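Local coordinates for protein secreted hemophore CSA2 (Candida albicans, PDB 4Y7S) that binds haem as a secreted hemophore and exchanges it with related CFEM proteins, consistent with a relay across the cell wall, helping the fungus use iron from human haemoglobin, at residues S14-A19 with G49-I54; E32-S37 with G59-C64; K68-D73 with D106-A111; N76-A81 with P93-P98. One frame throughout, in Å; residues are numbered along the deposited sequence.

Interaction 1: residues S14-A19 with G49-I54; sequences SINGFA and GCLCVI. With HEB (heme b/c), chain D.
Leu51 meets the turn at Asn16-Phe18 with two parts of its side chain. One methyl, CD1, lies 3.8 Å from Gly17 N and 3.9 Å from Asn16 OD1, while its CB rests against Phe18 CB at 4.0 Å. Leucine suits the place because its apolar arm can reach a turn whose OD1 is already engaged in capping bonds. Next to it, Cys52 SG approaches Phe18 CD1 at 4.0 Å, an oblique sulfur-aromatic contact.

Asn16 braces the turn from within its own segment. With chi1 at 61°, CG stands between the backbone N and the carbonyl carbon, and OD1 caps the start of the following helix: it takes a nearly straight bond from Ala19 N (2.8 Å, 173°), the donor lying above the carbonyl plane, and a weak one from Phe18 N. The ND2 end bonds to Val34 O.

On the haem side of 49-54, Cys50 SG lies 3.4 Å from haem C2C, and Cys50 N bonds to OD1 of Asp47, the axial iron ligand. Disulfides tie Cys50 to Cys43 and Cys52 to Cys85. The buried contact thus backs helix 48-53 onto the loop before helix 19-22, with Phe57 of helix 55-68 against Leu51 and helix 72-87 against the Phe18 ring.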
# COMPACT_ATOMS: atom_id res chain seq x y z
N SER A 14 -6.63 -23.59 -3.91
CA SER A 14 -7.55 -23.72 -5.04
C SER A 14 -7.76 -22.37 -5.72
O SER A 14 -7.70 -22.26 -6.93
CB SER A 14 -8.90 -24.27 -4.57
OG SER A 14 -8.71 -25.49 -3.88
N ILE A 15 -8.02 -21.35 -4.92
CA ILE A 15 -8.18 -19.98 -5.39
C ILE A 15 -6.96 -19.19 -4.91
O ILE A 15 -6.07 -18.86 -5.68
CB ILE A 15 -9.49 -19.34 -4.87
CG1 ILE A 15 -10.71 -20.15 -5.32
CG2 ILE A 15 -9.60 -17.89 -5.31
CD1 ILE A 15 -12.03 -19.69 -4.63
N ASN A 16 -6.94 -18.88 -3.62
CA ASN A 16 -5.75 -18.32 -2.98
C ASN A 16 -5.84 -18.55 -1.46
O ASN A 16 -6.84 -19.04 -0.97
CB ASN A 16 -5.59 -16.83 -3.32
CG ASN A 16 -6.76 -15.97 -2.87
OD1 ASN A 16 -7.05 -15.87 -1.68
ND2 ASN A 16 -7.42 -15.31 -3.82
N GLY A 17 -4.77 -18.21 -0.74
CA GLY A 17 -4.69 -18.51 0.68
C GLY A 17 -5.73 -17.82 1.54
O GLY A 17 -6.07 -18.32 2.61
N PHE A 18 -6.23 -16.68 1.08
CA PHE A 18 -7.28 -15.95 1.79
C PHE A 18 -8.65 -16.54 1.46
O PHE A 18 -9.40 -16.93 2.34
CB PHE A 18 -7.21 -14.47 1.43
CG PHE A 18 -8.36 -13.62 1.98
CD1 PHE A 18 -8.38 -13.24 3.31
CD2 PHE A 18 -9.37 -13.17 1.15
CE1 PHE A 18 -9.42 -12.44 3.82
CE2 PHE A 18 -10.41 -12.36 1.64
CZ PHE A 18 -10.43 -11.99 2.97
N ALA A 19 -8.95 -16.60 0.17
CA ALA A 19 -10.21 -17.14 -0.32
C ALA A 19 -10.51 -18.56 0.17
O ALA A 19 -11.64 -18.84 0.55
CB ALA A 19 -10.23 -17.11 -1.84
N GLY A 49 -1.81 -15.11 5.62
CA GLY A 49 -1.35 -13.96 6.38
C GLY A 49 -0.88 -12.81 5.51
O GLY A 49 -1.25 -11.66 5.74
N CYS A 50 -0.08 -13.11 4.49
CA CYS A 50 0.37 -12.06 3.59
C CYS A 50 -0.81 -11.40 2.86
O CYS A 50 -0.90 -10.18 2.77
CB CYS A 50 1.37 -12.62 2.59
SG CYS A 50 2.12 -11.39 1.52
N LEU A 51 -1.76 -12.20 2.39
CA LEU A 51 -2.90 -11.66 1.64
C LEU A 51 -3.90 -10.92 2.55
O LEU A 51 -4.80 -10.23 2.06
CB LEU A 51 -3.60 -12.79 0.89
CG LEU A 51 -2.75 -13.41 -0.21
CD1 LEU A 51 -3.42 -14.64 -0.79
CD2 LEU A 51 -2.44 -12.42 -1.29
N CYS A 52 -3.73 -11.07 3.86
CA CYS A 52 -4.50 -10.31 4.84
C CYS A 52 -3.93 -8.91 5.11
O CYS A 52 -4.62 -8.06 5.68
CB CYS A 52 -4.56 -11.07 6.17
SG CYS A 52 -5.60 -12.55 6.13
N VAL A 53 -2.68 -8.67 4.71
CA VAL A 53 -2.04 -7.42 5.09
C VAL A 53 -1.58 -6.56 3.92
O VAL A 53 -1.09 -5.47 4.15
CB VAL A 53 -0.82 -7.66 6.04
CG1 VAL A 53 -1.25 -8.51 7.22
CG2 VAL A 53 0.38 -8.30 5.33
N ILE A 54 -1.69 -7.03 2.67
CA ILE A 54 -1.27 -6.19 1.55
C ILE A 54 -2.47 -5.37 1.08
O ILE A 54 -3.40 -5.93 0.50
CB ILE A 54 -0.71 -7.02 0.37
CG1 ILE A 54 0.47 -7.90 0.81
CG2 ILE A 54 -0.29 -6.09 -0.77
CD1 ILE A 54 1.67 -7.10 1.36
FE HEB D . 4.34 -14.94 4.51
CHA HEB D . 6.01 -17.89 3.95
CHB HEB D . 2.82 -16.38 7.25
CHC HEB D . 3.34 -11.84 5.64
CHD HEB D . 6.24 -13.34 2.17
NA HEB D . 4.42 -16.80 5.45
C1A HEB D . 5.13 -17.89 5.01
C2A HEB D . 4.83 -19.01 5.86
C3A HEB D . 3.95 -18.59 6.78
C4A HEB D . 3.67 -17.19 6.54
CMA HEB D . 3.31 -19.42 7.92
CAA HEB D . 5.44 -20.43 5.71
CBA HEB D . 6.50 -20.61 6.80
CGA HEB D . 7.05 -22.02 6.79
O1A HEB D . 7.45 -22.52 7.87
O2A HEB D . 7.08 -22.65 5.71
NB HEB D . 3.36 -14.27 6.12
C1B HEB D . 2.71 -15.01 7.10
C2B HEB D . 1.92 -14.11 7.92
C3B HEB D . 2.09 -12.88 7.44
C4B HEB D . 2.97 -12.95 6.33
CMB HEB D . 1.04 -14.52 9.11
CAB HEB D . 1.51 -11.52 7.89
CBB HEB D . 1.04 -11.33 9.11
NC HEB D . 4.74 -12.96 4.05
C1C HEB D . 4.15 -11.84 4.56
C2C HEB D . 4.52 -10.67 3.78
C3C HEB D . 5.32 -11.11 2.80
C4C HEB D . 5.47 -12.55 2.97
CMC HEB D . 4.00 -9.24 4.08
CAC HEB D . 6.03 -10.34 1.67
CBC HEB D . 6.07 -9.01 1.66
ND HEB D . 5.91 -15.51 3.30
C1D HEB D . 6.48 -14.69 2.34
C2D HEB D . 7.34 -15.47 1.49
C3D HEB D . 7.28 -16.89 2.05
C4D HEB D . 6.36 -16.82 3.16
CMD HEB D . 8.16 -14.96 0.29
CAD HEB D . 7.98 -18.14 1.51
CBD HEB D . 9.35 -18.36 2.12
CGD HEB D . 10.07 -19.40 1.29
O1D HEB D . 9.44 -19.99 0.35
O2D HEB D . 11.28 -19.64 1.56

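Interaction 2: residues E32-S37 with G59-C64; sequences ECVKQS and GAVGNC
Cys33 and Cys64 are joined covalently: their SG atoms lie 2.1 Å apart, with a chi3 of -69° about the S-S bond. The bridge runs from the 32-37 segment to the helix, and the CB atoms of both cysteines point toward the opposite segment.

The remaining contacts are van der Waals. Glu32 lays the methylene CG of its side chain beside Cys64 SG, at 4.2 Å. Val61 CG2 fits against the backbone at Cys33 O, 3.5 Å away, and also touches Gln36 CB, while its CG1 faces Val34 CG1 at 4.2 Å. A beta-branched valine suits this place, since its two methyls diverge, CG2 to Cys33 O and Gln36, CG1 to Val34. Ala60 offers just a CB, and the amide of Gln36 lies across it: CD comes within 3.4 Å, with OE1 and NE2 each at 3.6 Å. The bend of Gln36 at chi2 (74°) places CD there. A small residue permits this close approach of a flat amide. Ala60 also packs on Asp24 of the third subunit.

Cys33-Cys64 is one of the four disulfides formed by the eight signature cysteines of the CFEM domain, and here it fastens helix 55-68 to the preceding chain of the helical basket.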
# COMPACT_ATOMS: atom_id res chain seq x y z
N GLU A 32 -17.18 -13.61 -5.80
CA GLU A 32 -16.35 -13.13 -6.90
C GLU A 32 -15.25 -12.20 -6.39
O GLU A 32 -14.18 -12.11 -6.97
CB GLU A 32 -17.19 -12.38 -7.95
CG GLU A 32 -17.91 -11.13 -7.43
CD GLU A 32 -18.75 -10.42 -8.51
OE1 GLU A 32 -18.20 -10.01 -9.56
OE2 GLU A 32 -19.98 -10.28 -8.31
N CYS A 33 -15.53 -11.52 -5.28
CA CYS A 33 -14.62 -10.52 -4.75
C CYS A 33 -13.30 -11.13 -4.25
O CYS A 33 -12.26 -10.49 -4.38
CB CYS A 33 -15.32 -9.74 -3.64
SG CYS A 33 -16.76 -8.86 -4.22
N VAL A 34 -13.34 -12.35 -3.71
CA VAL A 34 -12.14 -12.95 -3.13
C VAL A 34 -11.26 -13.67 -4.17
O VAL A 34 -10.18 -14.15 -3.83
CB VAL A 34 -12.48 -13.92 -1.98
CG1 VAL A 34 -13.26 -13.17 -0.88
CG2 VAL A 34 -13.27 -15.13 -2.45
N LYS A 35 -11.73 -13.73 -5.41
CA LYS A 35 -10.99 -14.33 -6.51
C LYS A 35 -10.01 -13.33 -7.14
O LYS A 35 -9.46 -13.58 -8.22
CB LYS A 35 -11.96 -14.87 -7.57
CG LYS A 35 -12.85 -16.00 -7.07
CD LYS A 35 -13.78 -16.49 -8.17
CE LYS A 35 -14.58 -17.70 -7.74
NZ LYS A 35 -15.47 -18.18 -8.83
N GLN A 36 -9.83 -12.20 -6.47
CA GLN A 36 -8.87 -11.18 -6.86
C GLN A 36 -7.49 -11.79 -7.14
O GLN A 36 -7.01 -12.63 -6.37
CB GLN A 36 -8.81 -10.13 -5.75
CG GLN A 36 -7.88 -8.97 -5.96
CD GLN A 36 -8.43 -8.01 -6.98
OE1 GLN A 36 -9.66 -7.88 -7.11
NE2 GLN A 36 -7.54 -7.29 -7.69
N SER A 37 -6.85 -11.36 -8.22
CA SER A 37 -5.51 -11.85 -8.54
C SER A 37 -4.49 -11.47 -7.47
O SER A 37 -4.52 -10.37 -6.95
CB SER A 37 -5.05 -11.29 -9.88
OG SER A 37 -3.69 -11.62 -10.09
N GLY A 59 -7.78 -4.15 -0.27
CA GLY A 59 -8.59 -3.00 -0.67
C GLY A 59 -9.42 -3.32 -1.90
O GLY A 59 -10.57 -2.89 -2.03
N ALA A 60 -8.84 -4.08 -2.81
CA ALA A 60 -9.57 -4.49 -4.00
C ALA A 60 -10.71 -5.41 -3.60
O ALA A 60 -11.84 -5.25 -4.08
CB ALA A 60 -8.64 -5.20 -5.00
N VAL A 61 -10.42 -6.37 -2.72
CA VAL A 61 -11.43 -7.29 -2.24
C VAL A 61 -12.51 -6.49 -1.51
O VAL A 61 -13.70 -6.67 -1.76
CB VAL A 61 -10.81 -8.37 -1.30
CG1 VAL A 61 -11.92 -9.16 -0.62
CG2 VAL A 61 -9.90 -9.30 -2.09
N GLY A 62 -12.08 -5.57 -0.66
CA GLY A 62 -13.00 -4.75 0.11
C GLY A 62 -13.88 -3.86 -0.75
O GLY A 62 -15.09 -3.74 -0.50
N ASN A 63 -13.29 -3.23 -1.76
CA ASN A 63 -14.04 -2.40 -2.68
C ASN A 63 -15.12 -3.19 -3.38
O ASN A 63 -16.24 -2.71 -3.55
CB ASN A 63 -13.12 -1.80 -3.73
CG ASN A 63 -12.42 -0.58 -3.23
OD1 ASN A 63 -12.88 0.09 -2.31
ND2 ASN A 63 -11.30 -0.26 -3.86
N CYS A 64 -14.78 -4.40 -3.78
CA CYS A 64 -15.73 -5.27 -4.46
C CYS A 64 -16.89 -5.69 -3.53
O CYS A 64 -18.05 -5.64 -3.92
CB CYS A 64 -15.00 -6.51 -5.01
SG CYS A 64 -16.07 -7.73 -5.85

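Interaction 3: residues K68-D73 with D106-A111; sequences KCRGAD and DAAATA
The guanidinium of Arg70, the flat group of this contact, meets Ala108 obliquely, with NH1 4.0 Å from Ala108 CB. Its NH1 is held on its own side of the contact by a hydrogen bond to Ala66 O and a weak one to Cys69 O. A bend at chi2 (-87°) places CD 3.7 Å from Ala111 CB, although Ala111 is poorly ordered. Arginine suits this exposed border because its methylenes can pack on alanine while its charged end bonds to backbone carbonyls.

The backbone makes the stronger link. Gly71 N donates to Ala108 O at 3.0 Å with an angle of 160° at the hydrogen, and Gly71 CA lies 3.3 Å from Ala109 O in a CA-H...O contact. Arg70 CA makes a longer contact of the same kind with Ala108 O.

Gly71 is the N-cap of helix 72-87, and Ala108 and Ala109 belong to the final turns of helix 99-110, so one helix begins against the end of another in the CFEM helical basket. The positive phi of Gly71 (59°) favours glycine.

Ala108 CB also touches Cys69 O, at 3.7 Å. Two residues before the glycine, Cys69 is disulfide-bonded to Cys29. Val74, in the first turn of helix 72-87, packs on both Ala108 and Ala109.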
# COMPACT_ATOMS: atom_id res chain seq x y z
N LYS A 68 -20.83 -4.98 -4.15
CA LYS A 68 -21.67 -6.13 -4.46
C LYS A 68 -22.56 -6.60 -3.30
O LYS A 68 -23.53 -7.33 -3.52
CB LYS A 68 -20.78 -7.31 -4.88
CG LYS A 68 -19.89 -7.06 -6.10
CD LYS A 68 -20.62 -7.02 -7.40
CE LYS A 68 -19.64 -6.75 -8.55
NZ LYS A 68 -20.37 -6.34 -9.78
N CYS A 69 -22.21 -6.22 -2.07
CA CYS A 69 -22.91 -6.70 -0.86
C CYS A 69 -23.57 -5.56 -0.05
O CYS A 69 -23.05 -4.44 -0.02
CB CYS A 69 -21.93 -7.47 0.05
SG CYS A 69 -21.18 -8.94 -0.71
N ARG A 70 -24.70 -5.85 0.60
CA ARG A 70 -25.38 -4.88 1.47
C ARG A 70 -25.73 -5.49 2.81
O ARG A 70 -25.84 -6.71 2.93
CB ARG A 70 -26.68 -4.36 0.81
CG ARG A 70 -26.50 -3.71 -0.54
CD ARG A 70 -26.19 -2.23 -0.41
NE ARG A 70 -25.87 -1.63 -1.71
CZ ARG A 70 -24.66 -1.64 -2.27
NH1 ARG A 70 -23.62 -2.22 -1.64
NH2 ARG A 70 -24.47 -1.08 -3.45
N GLY A 71 -25.90 -4.64 3.81
CA GLY A 71 -26.44 -5.05 5.10
C GLY A 71 -25.60 -6.12 5.79
O GLY A 71 -24.38 -6.07 5.80
N ALA A 72 -26.28 -7.11 6.35
CA ALA A 72 -25.62 -8.16 7.11
C ALA A 72 -24.61 -8.94 6.29
O ALA A 72 -23.66 -9.51 6.85
CB ALA A 72 -26.66 -9.10 7.69
N ASP A 73 -24.78 -8.98 4.97
CA ASP A 73 -23.82 -9.67 4.11
C ASP A 73 -22.44 -9.01 4.24
O ASP A 73 -21.41 -9.69 4.24
CB ASP A 73 -24.27 -9.65 2.65
CG ASP A 73 -25.44 -10.57 2.39
OD1 ASP A 73 -25.72 -11.43 3.25
OD2 ASP A 73 -26.11 -10.38 1.34
N ASP A 106 -18.46 0.15 5.85
CA ASP A 106 -19.37 0.64 6.89
C ASP A 106 -20.68 1.11 6.25
O ASP A 106 -21.78 0.80 6.73
CB ASP A 106 -18.75 1.79 7.70
CG ASP A 106 -17.60 1.34 8.60
OD1 ASP A 106 -17.40 0.12 8.76
OD2 ASP A 106 -16.92 2.22 9.18
N ALA A 107 -20.54 1.89 5.19
CA ALA A 107 -21.71 2.45 4.50
C ALA A 107 -22.57 1.33 3.89
O ALA A 107 -23.81 1.36 3.98
CB ALA A 107 -21.28 3.45 3.43
N ALA A 108 -21.93 0.38 3.23
CA ALA A 108 -22.64 -0.72 2.60
C ALA A 108 -23.40 -1.55 3.63
O ALA A 108 -24.53 -2.00 3.37
CB ALA A 108 -21.67 -1.61 1.83
N ALA A 109 -22.84 -1.67 4.83
CA ALA A 109 -23.46 -2.46 5.89
C ALA A 109 -24.69 -1.79 6.49
O ALA A 109 -25.56 -2.48 7.02
CB ALA A 109 -22.45 -2.74 6.98
N THR A 110 -24.74 -0.46 6.43
CA THR A 110 -25.86 0.32 6.97
C THR A 110 -26.89 0.75 5.94
O THR A 110 -27.87 1.40 6.30
CB THR A 110 -25.38 1.59 7.70
OG1 THR A 110 -24.73 2.47 6.77
CG2 THR A 110 -24.41 1.22 8.82
N ALA A 111 -26.65 0.45 4.66
CA ALA A 111 -27.58 0.83 3.59
C ALA A 111 -29.04 0.48 3.90
O ALA A 111 -29.35 -0.64 4.33
CB ALA A 111 -27.16 0.17 2.29

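Interaction 4: residues N76-A81 with P93-P98; sequences NFRKLA and PYWIIP
Trp95 carries most of this contact, laying its indole against helix 72-87 where Phe77, Arg78 and Ala81 present their side chains. Its chi1 of -174° sets CG anti to the backbone N. Ala81 CB sits over one face of the indole, 3.9 Å from the centroid of the five-membered ring and 19° off its normal, a CH-pi contact whose nearest ring atom is Trp95 CD2 at 3.7 Å. An alanine suits this place because its lone methyl lets the broad ring come close to the helix. At the six-membered end, Phe77 comes edge-on: its CE2 is 3.7 Å from Trp95 CH2, and with the planes at 74° and centroids 5.5 Å apart the pair is a T-shaped stack. Arg78 CG adds a looser touch at Trp95 CZ3.

Ile96 turns elsewhere, its backbone bonding to Cys52 and so tying the segment to helix 48-53.

Ile97 returns to the contact. Its CG2 covers the centre of the indole on the face opposite Ala81 CB, so the tryptophan is clasped between a helix methyl and a methyl of its own segment. Its CD1 reaches Arg78 NH2 at 3.6 Å, the two side chains crossing at about a right angle. NH2 bonds to Ser102 OG and NH1 forms a salt bridge with Asp106, both on helix 99-110.

Across the two segments the chemistry is thus dispersion and ring-edge electrostatics, which suits a buried place: a large aromatic is held between apolar groups on both faces, and the charge of Arg78 is probably stabilised by Asp106.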
# COMPACT_ATOMS: atom_id res chain seq x y z
N ASN A 76 -21.12 -9.92 7.88
CA ASN A 76 -20.70 -11.31 7.94
C ASN A 76 -19.43 -11.58 7.14
O ASN A 76 -18.55 -12.32 7.57
CB ASN A 76 -21.85 -12.21 7.46
CG ASN A 76 -22.92 -12.37 8.50
OD1 ASN A 76 -22.63 -12.31 9.69
ND2 ASN A 76 -24.18 -12.50 8.07
N PHE A 77 -19.31 -10.96 5.97
CA PHE A 77 -18.08 -11.09 5.23
C PHE A 77 -16.89 -10.57 6.06
O PHE A 77 -15.86 -11.24 6.15
CB PHE A 77 -18.09 -10.35 3.90
CG PHE A 77 -16.76 -10.39 3.24
CD1 PHE A 77 -16.41 -11.50 2.47
CD2 PHE A 77 -15.81 -9.40 3.48
CE1 PHE A 77 -15.15 -11.59 1.90
CE2 PHE A 77 -14.54 -9.49 2.91
CZ PHE A 77 -14.21 -10.59 2.12
N ARG A 78 -17.04 -9.41 6.69
CA ARG A 78 -15.93 -8.85 7.44
C ARG A 78 -15.56 -9.72 8.65
O ARG A 78 -14.38 -9.87 8.96
CB ARG A 78 -16.23 -7.43 7.93
CG ARG A 78 -16.32 -6.39 6.85
CD ARG A 78 -16.42 -4.97 7.44
NE ARG A 78 -15.11 -4.37 7.76
CZ ARG A 78 -14.93 -3.09 8.07
NH1 ARG A 78 -15.96 -2.25 8.11
NH2 ARG A 78 -13.71 -2.64 8.34
N LYS A 79 -16.56 -10.30 9.32
CA LYS A 79 -16.31 -11.20 10.44
C LYS A 79 -15.51 -12.41 9.99
O LYS A 79 -14.61 -12.84 10.69
CB LYS A 79 -17.62 -11.66 11.06
CG LYS A 79 -18.27 -10.59 11.89
CD LYS A 79 -19.52 -11.08 12.65
CE LYS A 79 -20.10 -9.95 13.50
NZ LYS A 79 -21.47 -10.25 13.97
N LEU A 80 -15.84 -12.95 8.83
CA LEU A 80 -15.10 -14.10 8.33
C LEU A 80 -13.67 -13.74 7.90
O LEU A 80 -12.73 -14.50 8.16
CB LEU A 80 -15.84 -14.74 7.16
CG LEU A 80 -17.04 -15.55 7.59
CD1 LEU A 80 -17.97 -15.68 6.43
CD2 LEU A 80 -16.62 -16.92 8.11
N ALA A 81 -13.51 -12.59 7.24
CA ALA A 81 -12.19 -12.13 6.84
C ALA A 81 -11.30 -11.93 8.06
O ALA A 81 -10.15 -12.40 8.12
CB ALA A 81 -12.29 -10.83 6.04
N PRO A 93 -5.71 -4.91 13.28
CA PRO A 93 -7.10 -5.32 13.05
C PRO A 93 -7.30 -6.54 12.15
O PRO A 93 -8.42 -6.74 11.66
CB PRO A 93 -7.71 -4.05 12.41
CG PRO A 93 -6.58 -3.47 11.61
CD PRO A 93 -5.32 -3.77 12.41
N TYR A 94 -6.24 -7.32 11.94
CA TYR A 94 -6.33 -8.66 11.37
C TYR A 94 -6.52 -8.67 9.86
O TYR A 94 -5.66 -9.16 9.13
CB TYR A 94 -7.44 -9.45 12.10
CG TYR A 94 -7.27 -9.38 13.61
CD1 TYR A 94 -6.20 -10.02 14.23
CD2 TYR A 94 -8.14 -8.65 14.40
CE1 TYR A 94 -6.00 -9.94 15.60
CE2 TYR A 94 -7.96 -8.57 15.77
CZ TYR A 94 -6.89 -9.22 16.36
OH TYR A 94 -6.69 -9.15 17.73
N TRP A 95 -7.64 -8.14 9.37
CA TRP A 95 -7.83 -7.94 7.94
C TRP A 95 -7.49 -6.48 7.65
O TRP A 95 -8.25 -5.58 7.97
CB TRP A 95 -9.24 -8.32 7.51
CG TRP A 95 -9.46 -8.27 6.02
CD1 TRP A 95 -8.68 -8.86 5.06
CD2 TRP A 95 -10.52 -7.63 5.32
NE1 TRP A 95 -9.18 -8.61 3.82
CE2 TRP A 95 -10.32 -7.86 3.94
CE3 TRP A 95 -11.64 -6.87 5.72
CZ2 TRP A 95 -11.17 -7.35 2.97
CZ3 TRP A 95 -12.48 -6.38 4.75
CH2 TRP A 95 -12.26 -6.63 3.39
N ILE A 96 -6.31 -6.25 7.09
CA ILE A 96 -5.76 -4.90 7.05
C ILE A 96 -6.16 -4.18 5.77
O ILE A 96 -5.55 -4.39 4.73
CB ILE A 96 -4.21 -4.89 7.11
CG1 ILE A 96 -3.66 -5.82 8.21
CG2 ILE A 96 -3.69 -3.47 7.29
CD1 ILE A 96 -3.92 -5.39 9.63
N ILE A 97 -7.13 -3.28 5.87
CA ILE A 97 -7.64 -2.57 4.70
C ILE A 97 -7.43 -1.08 4.82
O ILE A 97 -7.31 -0.54 5.92
CB ILE A 97 -9.15 -2.84 4.48
CG1 ILE A 97 -9.97 -2.53 5.74
CG2 ILE A 97 -9.36 -4.24 4.06
CD1 ILE A 97 -11.50 -2.70 5.54
N PRO A 98 -7.40 -0.39 3.68
CA PRO A 98 -7.34 1.08 3.70
C PRO A 98 -8.51 1.71 4.49
O PRO A 98 -9.61 1.14 4.52
CB PRO A 98 -7.44 1.44 2.23
CG PRO A 98 -7.00 0.22 1.49
CD PRO A 98 -7.46 -0.92 2.30

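Interactions 1 and 4 are the buried pair, each about 6 Å from the chain centre to the centre of the contact; interaction 2 is partly buried, and interaction 3 lies at the periphery, about 16 Å out. Chemistry follows place: interaction 4 relies on aromatic faces and methyls, interaction 1 adds sulfur and a capped turn, and its 49-54 side lines the haem pocket, interaction 2 centres on a disulfide, and interaction 3 rests on a backbone bond. Helix 72-87 serves both 3 and 4, which Arg78 and Asp106 also join. Interactions 1, 2 and 4 touch one another, with Phe18, Val34 and Phe77 meeting in the shared core.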